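Local coordinates for protein extracellular subtilisin-like serine proteinase (Vibrio sp. PA-44, PDB 1SH7) that probably cleaves peptide bonds as a secreted, calcium-binding, cold-adapted serine endopeptidase of the subtilisin (S8) family, this chain being its catalytic domain, at residues L8-L16 / L268-G276; G39-F47 / S206-K214. All coordinates share one frame; numbering follows the deposited sequence.

Interaction 1. Residues L8-L16 / L268-G276. With CA (calcium ion), chain E.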
ATOM      1  N   LEU A   8      -2.220  -9.476   8.167  1.00 10.34           N
ATOM      2  CA  LEU A   8      -2.665  -8.655   9.272  1.00 10.31           C
ATOM      3  C   LEU A   8      -2.067  -9.164  10.583  1.00 10.26           C
ATOM      4  O   LEU A   8      -1.581  -8.387  11.415  1.00  9.48           O
ATOM      5  CB  LEU A   8      -4.193  -8.662   9.367  1.00 10.16           C
ATOM      6  CG  LEU A   8      -5.019  -8.172   8.180  1.00 11.58           C
ATOM      7  CD1 LEU A   8      -6.484  -8.230   8.568  1.00 11.08           C
ATOM      8  CD2 LEU A   8      -4.582  -6.781   7.735  1.00 12.72           C
ATOM      9  N   ASP A   9      -2.112 -10.481  10.750  1.00 10.33           N
ATOM     10  CA  ASP A   9      -1.570 -11.178  11.909  1.00 10.31           C
ATOM     11  C   ASP A   9      -0.090 -10.825  12.124  1.00 10.46           C
ATOM     12  O   ASP A   9       0.347 -10.580  13.257  1.00 11.19           O
ATOM     13  CB  ASP A   9      -1.710 -12.684  11.704  1.00  9.91           C
ATOM     14  CG  ASP A   9      -1.353 -13.493  12.941  1.00 12.66           C
ATOM     15  OD1 ASP A   9      -1.513 -14.747  12.875  1.00 11.22           O
ATOM     16  OD2 ASP A   9      -0.933 -12.986  14.002  1.00  8.88           O
ATOM     17  N   ARG A  10       0.676 -10.789  11.049  1.00  9.33           N
ATOM     18  CA  ARG A  10       2.097 -10.503  11.135  1.00  9.32           C
ATOM     19  C   ARG A  10       2.477  -9.070  11.561  1.00  8.91           C
ATOM     20  O   ARG A  10       3.490  -8.883  12.212  1.00  8.52           O
ATOM     21  CB  ARG A  10       2.782 -10.742   9.787  1.00  8.62           C
ATOM     22  CG  ARG A  10       4.288 -10.767   9.832  1.00  8.02           C
ATOM     23  CD  ARG A  10       4.891 -11.854  10.712  1.00  7.94           C
ATOM     24  NE  ARG A  10       6.323 -11.722  10.959  1.00  8.64           N
ATOM     25  CZ  ARG A  10       6.894 -10.969  11.916  1.00  9.97           C
ATOM     26  NH1 ARG A  10       8.215 -10.981  12.052  1.00 10.93           N
ATOM     27  NH2 ARG A  10       6.165 -10.258  12.768  1.00  9.54           N
ATOM     28  N   ILE A  11       1.703  -8.068  11.171  1.00  9.30           N
ATOM     29  CA  ILE A  11       2.197  -6.699  11.227  1.00 10.34           C
ATOM     30  C   ILE A  11       1.982  -6.062  12.592  1.00 10.83           C
ATOM     31  O   ILE A  11       2.543  -5.022  12.831  1.00 10.74           O
ATOM     32  CB  ILE A  11       1.576  -5.813  10.098  1.00 10.07           C
ATOM     33  CG1 ILE A  11       0.082  -5.629  10.325  1.00 10.70           C
ATOM     34  CG2 ILE A  11       1.911  -6.376   8.717  1.00 10.99           C
ATOM     35  CD1 ILE A  11      -0.549  -4.707   9.375  1.00 12.67           C
ATOM     36  N   ASP A  12       1.189  -6.692  13.471  1.00 11.45           N
ATOM     37  CA  ASP A  12       1.005  -6.212  14.854  1.00 11.33           C
ATOM     38  C   ASP A  12       1.923  -6.880  15.903  1.00 11.32           C
ATOM     39  O   ASP A  12       1.629  -6.799  17.102  1.00 12.06           O
ATOM     40  CB  ASP A  12      -0.449  -6.380  15.299  1.00 12.12           C
ATOM     41  CG  ASP A  12      -0.784  -7.827  15.669  1.00 12.47           C
ATOM     42  OD1 ASP A  12      -1.762  -8.061  16.401  1.00 13.89           O
ATOM     43  OD2 ASP A  12      -0.097  -8.797  15.273  1.00 11.78           O
ATOM     44  N   GLN A  13       3.004  -7.525  15.451  1.00 10.88           N
ATOM     45  CA  GLN A  13       3.937  -8.239  16.329  1.00 10.50           C
ATOM     46  C   GLN A  13       5.321  -8.269  15.719  1.00 10.48           C
ATOM     47  O   GLN A  13       5.500  -8.151  14.491  1.00  8.61           O
ATOM     48  CB  GLN A  13       3.424  -9.661  16.644  1.00 10.35           C
ATOM     49  CG  GLN A  13       3.198 -10.534  15.414  1.00 11.13           C
ATOM     50  CD  GLN A  13       2.637 -11.886  15.816  1.00 12.26           C
ATOM     51  OE1 GLN A  13       1.429 -12.016  15.974  1.00 11.54           O
ATOM     52  NE2 GLN A  13       3.513 -12.872  16.026  1.00 12.20           N
ATOM     53  N   ARG A  14       6.304  -8.388  16.601  1.00 10.49           N
ATOM     54  CA  ARG A  14       7.709  -8.316  16.236  1.00 10.69           C
ATOM     55  C   ARG A  14       8.209  -9.630  15.646  1.00 10.21           C
ATOM     56  O   ARG A  14       8.882  -9.635  14.642  1.00  9.04           O
ATOM     57  CB  ARG A  14       8.520  -7.955  17.491  1.00 11.05           C
ATOM     58  CG  ARG A  14       8.251  -6.540  18.021  1.00 11.73           C
ATOM     59  CD  ARG A  14       8.553  -5.476  17.009  1.00 10.54           C
ATOM     60  NE  ARG A  14       8.400  -4.116  17.553  1.00 12.65           N
ATOM     61  CZ  ARG A  14       8.423  -3.030  16.789  1.00 13.13           C
ATOM     62  NH1 ARG A  14       8.585  -3.156  15.491  1.00 11.25           N
ATOM     63  NH2 ARG A  14       8.290  -1.811  17.314  1.00 14.41           N
ATOM     64  N   ASN A  15       7.868 -10.756  16.285  1.00 10.41           N
ATOM     65  CA  ASN A  15       8.515 -12.021  15.984  1.00 10.34           C
ATOM     66  C   ASN A  15       7.527 -13.112  15.619  1.00  9.94           C
ATOM     67  O   ASN A  15       6.387 -13.072  16.006  1.00  9.34           O
ATOM     68  CB  ASN A  15       9.335 -12.497  17.187  1.00 10.83           C
ATOM     69  CG  ASN A  15      10.619 -11.734  17.357  1.00 13.08           C
ATOM     70  OD1 ASN A  15      11.439 -11.613  16.422  1.00 16.12           O
ATOM     71  ND2 ASN A  15      10.795 -11.179  18.528  1.00 13.02           N
ATOM     72  N   LEU A  16       7.973 -14.113  14.889  1.00 10.59           N
ATOM     73  CA  LEU A  16       7.158 -15.318  14.743  1.00 12.13           C
ATOM     74  C   LEU A  16       7.283 -16.083  16.079  1.00 12.98           C
ATOM     75  O   LEU A  16       8.236 -15.840  16.822  1.00 13.24           O
ATOM     76  CB  LEU A  16       7.624 -16.153  13.564  1.00 11.70           C
ATOM     77  CG  LEU A  16       7.439 -15.531  12.176  1.00 13.32           C
ATOM     78  CD1 LEU A  16       8.150 -16.345  11.071  1.00 14.58           C
ATOM     79  CD2 LEU A  16       5.980 -15.358  11.860  1.00 14.30           C
ATOM     80  N   LEU A 268      10.683  -4.718   8.457  1.00 10.31           N
ATOM     81  CA  LEU A 268       9.389  -5.293   8.189  1.00 10.36           C
ATOM     82  C   LEU A 268       8.295  -4.422   8.837  1.00 10.52           C
ATOM     83  O   LEU A 268       8.412  -3.972   9.998  1.00 10.83           O
ATOM     84  CB  LEU A 268       9.344  -6.714   8.761  1.00 10.94           C
ATOM     85  CG  LEU A 268       8.061  -7.527   8.605  1.00 11.82           C
ATOM     86  CD1 LEU A 268       7.827  -7.828   7.154  1.00 12.13           C
ATOM     87  CD2 LEU A 268       8.097  -8.800   9.450  1.00 12.32           C
ATOM     88  N   LEU A 269       7.214  -4.225   8.103  1.00  9.46           N
ATOM     89  CA  LEU A 269       6.097  -3.376   8.551  1.00  9.68           C
ATOM     90  C   LEU A 269       5.562  -3.782   9.894  1.00  9.64           C
ATOM     91  O   LEU A 269       5.367  -4.966  10.162  1.00  9.48           O
ATOM     92  CB  LEU A 269       4.967  -3.498   7.546  1.00  9.53           C
ATOM     93  CG  LEU A 269       3.970  -2.397   7.195  1.00 12.50           C
ATOM     94  CD1 LEU A 269       2.571  -2.910   6.979  1.00  9.24           C
ATOM     95  CD2 LEU A 269       4.020  -1.088   7.961  1.00 12.93           C
ATOM     96  N   TYR A 270       5.313  -2.772  10.730  1.00  9.36           N
ATOM     97  CA  TYR A 270       4.749  -2.907  12.055  1.00  9.56           C
ATOM     98  C   TYR A 270       3.701  -1.816  12.222  1.00  9.92           C
ATOM     99  O   TYR A 270       3.954  -0.665  11.917  1.00  8.81           O
ATOM    100  CB  TYR A 270       5.849  -2.771  13.110  1.00 10.00           C
ATOM    101  CG  TYR A 270       5.441  -2.962  14.545  1.00 10.80           C
ATOM    102  CD1 TYR A 270       5.170  -4.229  15.063  1.00 11.19           C
ATOM    103  CD2 TYR A 270       5.392  -1.867  15.423  1.00 10.15           C
ATOM    104  CE1 TYR A 270       4.854  -4.400  16.422  1.00 12.46           C
ATOM    105  CE2 TYR A 270       5.076  -2.033  16.749  1.00 12.66           C
ATOM    106  CZ  TYR A 270       4.806  -3.318  17.253  1.00 13.10           C
ATOM    107  OH  TYR A 270       4.500  -3.469  18.589  1.00 15.52           O
ATOM    108  N   SER A 271       2.533  -2.199  12.718  1.00 10.69           N
ATOM    109  CA  SER A 271       1.333  -1.376  12.611  1.00 10.48           C
ATOM    110  C   SER A 271       1.060  -0.525  13.860  1.00 11.87           C
ATOM    111  O   SER A 271       0.178   0.334  13.825  1.00  9.91           O
ATOM    112  CB  SER A 271       0.125  -2.276  12.379  1.00 10.95           C
ATOM    113  OG  SER A 271      -0.140  -3.097  13.519  1.00  8.61           O
ATOM    114  N   LEU A 272       1.797  -0.803  14.933  1.00 12.57           N
ATOM    115  CA  LEU A 272       1.512  -0.285  16.258  1.00 13.58           C
ATOM    116  C   LEU A 272       2.449   0.851  16.649  1.00 14.56           C
ATOM    117  O   LEU A 272       3.534   0.986  16.093  1.00 14.31           O
ATOM    118  CB  LEU A 272       1.613  -1.418  17.280  1.00 14.06           C
ATOM    119  CG  LEU A 272       0.722  -2.651  17.067  1.00 14.39           C
ATOM    120  CD1 LEU A 272       0.920  -3.703  18.193  1.00 13.78           C
ATOM    121  CD2 LEU A 272      -0.735  -2.193  16.984  1.00 18.41           C
ATOM    122  N   ALA A 273       2.036   1.645  17.632  1.00 15.89           N
ATOM    123  CA  ALA A 273       2.728   2.885  17.957  1.00 17.37           C
ATOM    124  C   ALA A 273       3.854   2.700  18.972  1.00 18.91           C
ATOM    125  O   ALA A 273       3.768   3.227  20.083  1.00 19.35           O
ATOM    126  CB  ALA A 273       1.716   3.932  18.480  1.00 17.59           C
ATOM    127  N   ASP A 274       4.912   1.992  18.597  1.00 19.78           N
ATOM    128  CA  ASP A 274       6.112   1.895  19.422  1.00 21.32           C
ATOM    129  C   ASP A 274       7.358   1.569  18.567  1.00 22.74           C
ATOM    130  O   ASP A 274       7.215   1.068  17.459  1.00 21.21           O
ATOM    131  CB  ASP A 274       5.883   0.929  20.595  1.00 21.82           C
ATOM    132  CG  ASP A 274       5.752  -0.517  20.166  1.00 21.58           C
ATOM    133  OD1 ASP A 274       4.624  -0.976  19.823  1.00 17.89           O
ATOM    134  OD2 ASP A 274       6.750  -1.272  20.156  1.00 21.48           O
ATOM    135  N   SER A 275       8.570   1.886  19.050  1.00 24.05           N
ATOM    136  CA  SER A 275       9.763   1.843  18.167  1.00 26.04           C
ATOM    137  C   SER A 275      10.537   0.506  18.085  0.80 27.59           C
ATOM    138  O   SER A 275      10.875  -0.102  19.103  0.80 27.36           O
ATOM    139  CB  SER A 275      10.776   2.981  18.434  1.00 26.30           C
ATOM    140  OG  SER A 275      10.503   3.773  19.571  1.00 27.44           O
ATOM    141  N   GLY A 276      10.858   0.103  16.846  1.00 29.01           N
ATOM    142  CA  GLY A 276      11.506  -1.164  16.568  1.00 30.05           C
ATOM    143  C   GLY A 276      13.003  -1.263  16.814  1.00 31.11           C
ATOM    144  O   GLY A 276      13.586  -2.328  16.584  1.00 31.45           O
TER
HETATM  145 CA    CA E1292      -0.596 -11.082  15.481  1.00 11.52          CA
HETATM  146  O   HOH W   1      -0.626 -10.382  17.680  1.00 12.63           O
HETATM  147  O   HOH W   2       6.508  -6.477  12.166  1.00 11.13           O
HETATM  148  O   HOH W   3       7.299  -3.645  20.371  1.00 25.74           O
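R14 lays its guanidinium flat on the ring of Y270. The planes are 12° apart, and R14 CZ sits 3.4 Å from the centroid of the Y270 ring, almost straight above it. This is a stacked cation-pi pair. The R14 chain bends at its second torsion (chi2 -59°) and CD also rests over the ring. G276 CA lies on the opposite face of the guanidinium, which is therefore sandwiched.

Charge adds to the stack. R14 NH2 forms a salt bridge to D274 OD2 at 3.3 Å, meeting the carboxylate from above its plane. Y270 OH donates to D274 OD1 at 2.8 Å on the syn lone pair, so D274 ties the ring to the cation above it. R14 NH1 is bonded to the carbonyl of R252.

The residues of 8-16 also build a calcium site seen in this structure. D9, within helix 6-11, gives its O and OD2. D12 OD2 and Q13 OE1 come from the residues that follow. D19, N21 and a water complete the shell. The contact thus joins this calcium-bound N-terminal part to the chain after strand 267-268.

Backbone polar contacts centre on I11 O. S271 N donates to I11 O at 2.8 Å, and Y270 CA makes a CA-H...O contact with the same oxygen. Another water donates to both Q13 O and L269 O.

Apolar contact comes from I11 CG2, which meets L269 CD1 at 3.9 Å, the two side chains running side by side.

R10 combines both kinds of contact. L268 CD2 covers one face of its guanidinium, 3.4 Å from R10 NH1. R10 NH1 donates to R14 O at 3.0 Å and also forms a salt bridge with D183.

Interaction 2. Residues G39-F47 / S206-K214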
ATOM      1  N   GLY A  39      -9.232   0.661 -10.478  1.00 11.08           N
ATOM      2  CA  GLY A  39     -10.515   1.033  -9.957  1.00  9.98           C
ATOM      3  C   GLY A  39     -10.773   0.318  -8.646  1.00 10.70           C
ATOM      4  O   GLY A  39      -9.947  -0.475  -8.189  1.00 10.34           O
ATOM      5  N   VAL A  40     -11.927   0.595  -8.043  1.00 11.31           N
ATOM      6  CA  VAL A  40     -12.390  -0.103  -6.820  1.00 11.75           C
ATOM      7  C   VAL A  40     -13.897  -0.369  -6.990  1.00 12.56           C
ATOM      8  O   VAL A  40     -14.652   0.518  -7.425  1.00 13.29           O
ATOM      9  CB  VAL A  40     -12.180   0.775  -5.546  1.00 11.15           C
ATOM     10  CG1 VAL A  40     -12.653   0.078  -4.278  1.00 12.24           C
ATOM     11  CG2 VAL A  40     -10.718   1.190  -5.405  1.00 10.52           C
ATOM     12  N   ASN A  41     -14.322  -1.581  -6.643  1.00 12.59           N
ATOM     13  CA  ASN A  41     -15.728  -1.932  -6.549  1.00 12.98           C
ATOM     14  C   ASN A  41     -16.287  -1.281  -5.285  1.00 13.15           C
ATOM     15  O   ASN A  41     -16.129  -1.798  -4.195  1.00 12.80           O
ATOM     16  CB  ASN A  41     -15.873  -3.468  -6.537  1.00 12.49           C
ATOM     17  CG  ASN A  41     -17.328  -3.946  -6.425  1.00 12.41           C
ATOM     18  OD1 ASN A  41     -17.600  -5.163  -6.507  1.00 16.75           O
ATOM     19  ND2 ASN A  41     -18.238  -3.026  -6.161  1.00 10.52           N
ATOM     20  N   ASN A  42     -16.889  -0.099  -5.441  1.00 14.35           N
ATOM     21  CA  ASN A  42     -17.448   0.648  -4.293  1.00 15.17           C
ATOM     22  C   ASN A  42     -18.533  -0.109  -3.542  1.00 16.09           C
ATOM     23  O   ASN A  42     -18.718   0.100  -2.346  1.00 18.18           O
ATOM     24  CB  ASN A  42     -18.031   2.014  -4.707  1.00 15.10           C
ATOM     25  CG  ASN A  42     -17.030   2.894  -5.396  1.00 14.68           C
ATOM     26  OD1 ASN A  42     -17.294   3.424  -6.495  1.00 18.01           O
ATOM     27  ND2 ASN A  42     -15.869   3.045  -4.788  1.00 10.15           N
ATOM     28  N   ASN A  43     -19.217  -1.011  -4.222  1.00 17.07           N
ATOM     29  CA  ASN A  43     -20.296  -1.764  -3.613  1.00 17.61           C
ATOM     30  C   ASN A  43     -19.862  -3.047  -2.876  1.00 17.32           C
ATOM     31  O   ASN A  43     -20.703  -3.753  -2.322  1.00 17.37           O
ATOM     32  CB  ASN A  43     -21.353  -2.116  -4.654  1.00 19.12           C
ATOM     33  CG  ASN A  43     -21.812  -0.910  -5.498  1.00 22.14           C
ATOM     34  OD1 ASN A  43     -21.831  -0.998  -6.743  1.00 27.75           O
ATOM     35  ND2 ASN A  43     -22.224   0.186  -4.850  1.00 20.43           N
ATOM     36  N   HIS A  44     -18.564  -3.342  -2.864  1.00 15.44           N
ATOM     37  CA  HIS A  44     -18.085  -4.541  -2.206  1.00 14.02           C
ATOM     38  C   HIS A  44     -18.446  -4.497  -0.713  1.00 13.89           C
ATOM     39  O   HIS A  44     -18.347  -3.447  -0.072  1.00 14.14           O
ATOM     40  CB  HIS A  44     -16.580  -4.752  -2.395  1.00 13.29           C
ATOM     41  CG  HIS A  44     -16.148  -6.140  -2.059  1.00 12.46           C
ATOM     42  ND1 HIS A  44     -16.188  -6.621  -0.771  1.00 13.55           N
ATOM     43  CD2 HIS A  44     -15.810  -7.190  -2.843  1.00 13.35           C
ATOM     44  CE1 HIS A  44     -15.817  -7.890  -0.764  1.00 12.44           C
ATOM     45  NE2 HIS A  44     -15.582  -8.260  -2.012  1.00 12.86           N
ATOM     46  N   GLU A  45     -18.840  -5.636  -0.153  1.00 14.68           N
ATOM     47  CA  GLU A  45     -19.288  -5.669   1.252  1.00 15.08           C
ATOM     48  C   GLU A  45     -18.195  -5.302   2.242  1.00 14.87           C
ATOM     49  O   GLU A  45     -18.464  -4.895   3.372  1.00 15.39           O
ATOM     50  CB  GLU A  45     -19.837  -7.048   1.626  1.00 15.46           C
ATOM     51  CG  GLU A  45     -18.801  -8.170   1.661  1.00 17.40           C
ATOM     52  CD  GLU A  45     -19.434  -9.549   1.788  1.00 20.72           C
ATOM     53  OE1 GLU A  45     -20.664  -9.583   1.950  1.00 26.62           O
ATOM     54  OE2 GLU A  45     -18.717 -10.583   1.767  1.00 21.08           O
ATOM     55  N   GLU A  46     -16.951  -5.467   1.841  1.00 14.67           N
ATOM     56  CA  GLU A  46     -15.824  -5.144   2.718  1.00 14.75           C
ATOM     57  C   GLU A  46     -15.750  -3.672   3.067  1.00 14.81           C
ATOM     58  O   GLU A  46     -15.160  -3.305   4.082  1.00 15.48           O
ATOM     59  CB  GLU A  46     -14.509  -5.556   2.046  1.00 14.31           C
ATOM     60  CG  GLU A  46     -14.110  -6.997   2.280  1.00 14.75           C
ATOM     61  CD  GLU A  46     -13.589  -7.219   3.692  1.00 13.74           C
ATOM     62  OE1 GLU A  46     -12.348  -7.135   3.911  1.00  9.38           O
ATOM     63  OE2 GLU A  46     -14.424  -7.467   4.588  1.00 12.62           O
ATOM     64  N   PHE A  47     -16.316  -2.806   2.224  1.00 14.15           N
ATOM     65  CA  PHE A  47     -16.150  -1.399   2.469  1.00 15.11           C
ATOM     66  C   PHE A  47     -17.268  -0.771   3.290  1.00 15.41           C
ATOM     67  O   PHE A  47     -17.059   0.294   3.846  1.00 15.95           O
ATOM     68  CB  PHE A  47     -15.892  -0.616   1.172  1.00 14.36           C
ATOM     69  CG  PHE A  47     -14.728  -1.155   0.362  1.00 13.99           C
ATOM     70  CD1 PHE A  47     -13.457  -1.240   0.913  1.00 12.47           C
ATOM     71  CD2 PHE A  47     -14.918  -1.604  -0.944  1.00 13.31           C
ATOM     72  CE1 PHE A  47     -12.379  -1.779   0.181  1.00 12.51           C
ATOM     73  CE2 PHE A  47     -13.858  -2.146  -1.673  1.00 14.01           C
ATOM     74  CZ  PHE A  47     -12.576  -2.237  -1.087  1.00 13.87           C
ATOM     75  N   SER A 206      -8.107 -11.021  -0.090  1.00 10.29           N
ATOM     76  CA  SER A 206      -8.825  -9.734  -0.024  1.00  9.97           C
ATOM     77  C   SER A 206      -9.998  -9.698  -1.000  1.00 10.29           C
ATOM     78  O   SER A 206     -10.225 -10.640  -1.747  1.00  9.84           O
ATOM     79  CB  SER A 206      -7.862  -8.581  -0.330  1.00  9.82           C
ATOM     80  OG  SER A 206      -8.383  -7.326   0.049  1.00  8.03           O
ATOM     81  N   ALA A 207     -10.721  -8.585  -1.013  1.00 10.62           N
ATOM     82  CA  ALA A 207     -11.858  -8.378  -1.919  1.00 11.14           C
ATOM     83  C   ALA A 207     -11.510  -8.514  -3.411  1.00 11.10           C
ATOM     84  O   ALA A 207     -10.367  -8.312  -3.803  1.00 10.83           O
ATOM     85  CB  ALA A 207     -12.489  -7.031  -1.650  1.00 12.38           C
ATOM     86  N   TRP A 208     -12.491  -8.912  -4.221  1.00 10.05           N
ATOM     87  CA  TRP A 208     -12.346  -9.020  -5.670  1.00 10.25           C
ATOM     88  C   TRP A 208     -13.473  -8.260  -6.385  1.00 10.97           C
ATOM     89  O   TRP A 208     -14.524  -7.968  -5.787  1.00 10.75           O
ATOM     90  CB  TRP A 208     -12.345 -10.493  -6.073  1.00  9.96           C
ATOM     91  CG  TRP A 208     -11.721 -10.803  -7.438  1.00 10.33           C
ATOM     92  CD1 TRP A 208     -12.316 -11.472  -8.496  1.00 11.97           C
ATOM     93  CD2 TRP A 208     -10.387 -10.492  -7.870  1.00 12.39           C
ATOM     94  NE1 TRP A 208     -11.422 -11.605  -9.531  1.00 11.33           N
ATOM     95  CE2 TRP A 208     -10.233 -11.009  -9.174  1.00 13.57           C
ATOM     96  CE3 TRP A 208      -9.276  -9.869  -7.261  1.00 12.44           C
ATOM     97  CZ2 TRP A 208      -9.031 -10.864  -9.902  1.00 14.37           C
ATOM     98  CZ3 TRP A 208      -8.079  -9.755  -7.974  1.00 12.97           C
ATOM     99  CH2 TRP A 208      -7.969 -10.256  -9.277  1.00 13.13           C
ATOM    100  N   TYR A 209     -13.263  -7.900  -7.653  1.00 11.64           N
ATOM    101  CA  TYR A 209     -14.206  -6.994  -8.328  1.00 12.39           C
ATOM    102  C   TYR A 209     -15.614  -7.565  -8.516  1.00 12.50           C
ATOM    103  O   TYR A 209     -16.593  -6.801  -8.708  1.00 12.26           O
ATOM    104  CB  TYR A 209     -13.661  -6.576  -9.694  1.00 12.41           C
ATOM    105  CG  TYR A 209     -13.809  -7.585 -10.792  1.00 14.18           C
ATOM    106  CD1 TYR A 209     -12.881  -8.612 -10.959  1.00 14.51           C
ATOM    107  CD2 TYR A 209     -14.862  -7.501 -11.700  1.00 16.27           C
ATOM    108  CE1 TYR A 209     -13.005  -9.532 -11.989  1.00 16.51           C
ATOM    109  CE2 TYR A 209     -15.003  -8.428 -12.737  1.00 15.17           C
ATOM    110  CZ  TYR A 209     -14.079  -9.438 -12.866  1.00 16.19           C
ATOM    111  OH  TYR A 209     -14.180 -10.361 -13.855  1.00 15.99           O
ATOM    112  N   ASP A 210     -15.719  -8.886  -8.482  1.00 12.68           N
ATOM    113  CA  ASP A 210     -17.019  -9.552  -8.660  1.00 13.38           C
ATOM    114  C   ASP A 210     -17.871  -9.609  -7.397  1.00 13.44           C
ATOM    115  O   ASP A 210     -18.948 -10.189  -7.427  1.00 13.53           O
ATOM    116  CB  ASP A 210     -16.843 -10.956  -9.266  1.00 13.79           C
ATOM    117  CG  ASP A 210     -16.046 -11.920  -8.359  1.00 15.23           C
ATOM    118  OD1 ASP A 210     -15.779 -13.057  -8.824  1.00 14.84           O
ATOM    119  OD2 ASP A 210     -15.669 -11.622  -7.184  1.00 16.04           O
ATOM    120  N   GLY A 211     -17.416  -8.994  -6.295  1.00 13.00           N
ATOM    121  CA  GLY A 211     -18.142  -9.057  -5.043  1.00 12.93           C
ATOM    122  C   GLY A 211     -17.722 -10.145  -4.079  1.00 12.36           C
ATOM    123  O   GLY A 211     -18.155 -10.137  -2.918  1.00 13.54           O
ATOM    124  N   GLY A 212     -16.865 -11.047  -4.527  1.00 12.47           N
ATOM    125  CA  GLY A 212     -16.313 -12.122  -3.724  1.00 11.95           C
ATOM    126  C   GLY A 212     -14.876 -11.801  -3.276  1.00 11.91           C
ATOM    127  O   GLY A 212     -14.537 -10.627  -2.973  1.00 11.46           O
ATOM    128  N   TYR A 213     -14.027 -12.818  -3.248  1.00 11.09           N
ATOM    129  CA  TYR A 213     -12.658 -12.704  -2.730  1.00 11.60           C
ATOM    130  C   TYR A 213     -11.676 -13.446  -3.599  1.00 11.95           C
ATOM    131  O   TYR A 213     -12.055 -14.250  -4.429  1.00 12.32           O
ATOM    132  CB  TYR A 213     -12.580 -13.196  -1.279  1.00 12.31           C
ATOM    133  CG  TYR A 213     -13.530 -12.422  -0.391  1.00 10.75           C
ATOM    134  CD1 TYR A 213     -13.137 -11.262   0.212  1.00 11.40           C
ATOM    135  CD2 TYR A 213     -14.848 -12.844  -0.195  1.00 13.90           C
ATOM    136  CE1 TYR A 213     -14.014 -10.514   0.990  1.00 14.96           C
ATOM    137  CE2 TYR A 213     -15.731 -12.108   0.579  1.00 13.10           C
ATOM    138  CZ  TYR A 213     -15.313 -10.931   1.151  1.00 12.37           C
ATOM    139  OH  TYR A 213     -16.122 -10.155   1.919  1.00 18.69           O
ATOM    140  N   LYS A 214     -10.394 -13.129  -3.437  1.00 12.28           N
ATOM    141  CA  LYS A 214      -9.319 -13.793  -4.178  1.00 12.62           C
ATOM    142  C   LYS A 214      -8.049 -13.709  -3.350  1.00 12.13           C
ATOM    143  O   LYS A 214      -7.874 -12.787  -2.567  1.00 10.09           O
ATOM    144  CB  LYS A 214      -9.093 -13.137  -5.536  1.00 12.91           C
ATOM    145  CG  LYS A 214      -8.410 -14.057  -6.555  1.00 17.97           C
ATOM    146  CD  LYS A 214      -8.293 -13.375  -7.923  1.00 23.99           C
ATOM    147  CE  LYS A 214      -7.891 -14.326  -9.066  1.00 25.25           C
ATOM    148  NZ  LYS A 214      -6.556 -14.000  -9.636  1.00 30.56           N
TER
HETATM  149  O   HOH W   4     -19.445  -7.967  -2.018  1.00 18.81           O
HETATM  150  O   HOH W   5     -19.093 -11.797  -0.956  1.00 27.38           O
HETATM  151  O   HOH W   6     -10.815  -7.079   1.589  1.00  9.71           O
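The H44 imidazole has A207 CB over the centre of one face and a water over the other. A207 CB is 3.4 Å from the H44 ring centroid, a CH-pi contact. H44 CG, anti to the backbone N (chi1 -164°), carries the ring across to A207. At the ring edge H44 NE2 donates to G212 O at 2.8 Å in a nearly straight bond (170°). ND1 accepts from E46 N at 3.0 Å, so both ring nitrogens are bonded and the ring rotation is fixed. G212 O also accepts from W208 N within its own hairpin.

The H44 edge points at the face of Y213 in an offset edge-to-face pair, with planes at 78°. Y213 OH donates to E45 OE2 at 2.6 Å on the anti lone pair. E46 CG packs at the edge of the Y213 ring, 3.7 Å from Y213 CE1. Two waters link E45 to G211 O.

Segment 206-214 is a beta hairpin of strands 204-207 and 213-216, with a type I turn from W208 to G211. It lies beside the loop joining strands 32-37 and 51-56 of the parallel subtilase sheet. Helix 70-79 touches both segments, meeting V40 and F47 on one and S206 and A207 on the other.

Interaction 1 is largely buried, while interaction 2 is only partly so. Their centres are about 26 Å apart, their nearest atoms about 8 Å, and they do not touch. They share no helix or strand. Interaction 1 joins segments near the two ends of the chain next to a calcium site. Interaction 2 joins a loop of the central parallel sheet to a hairpin whose W208 side chain lies about 5 Å from that of H70, a predicted catalytic residue. Each uses a tyrosine ring. In interaction 1 it carries a flat cation-pi stack backed by a salt bridge. In interaction 2 it meets a histidine edge-to-face, with waters at the partly exposed margin.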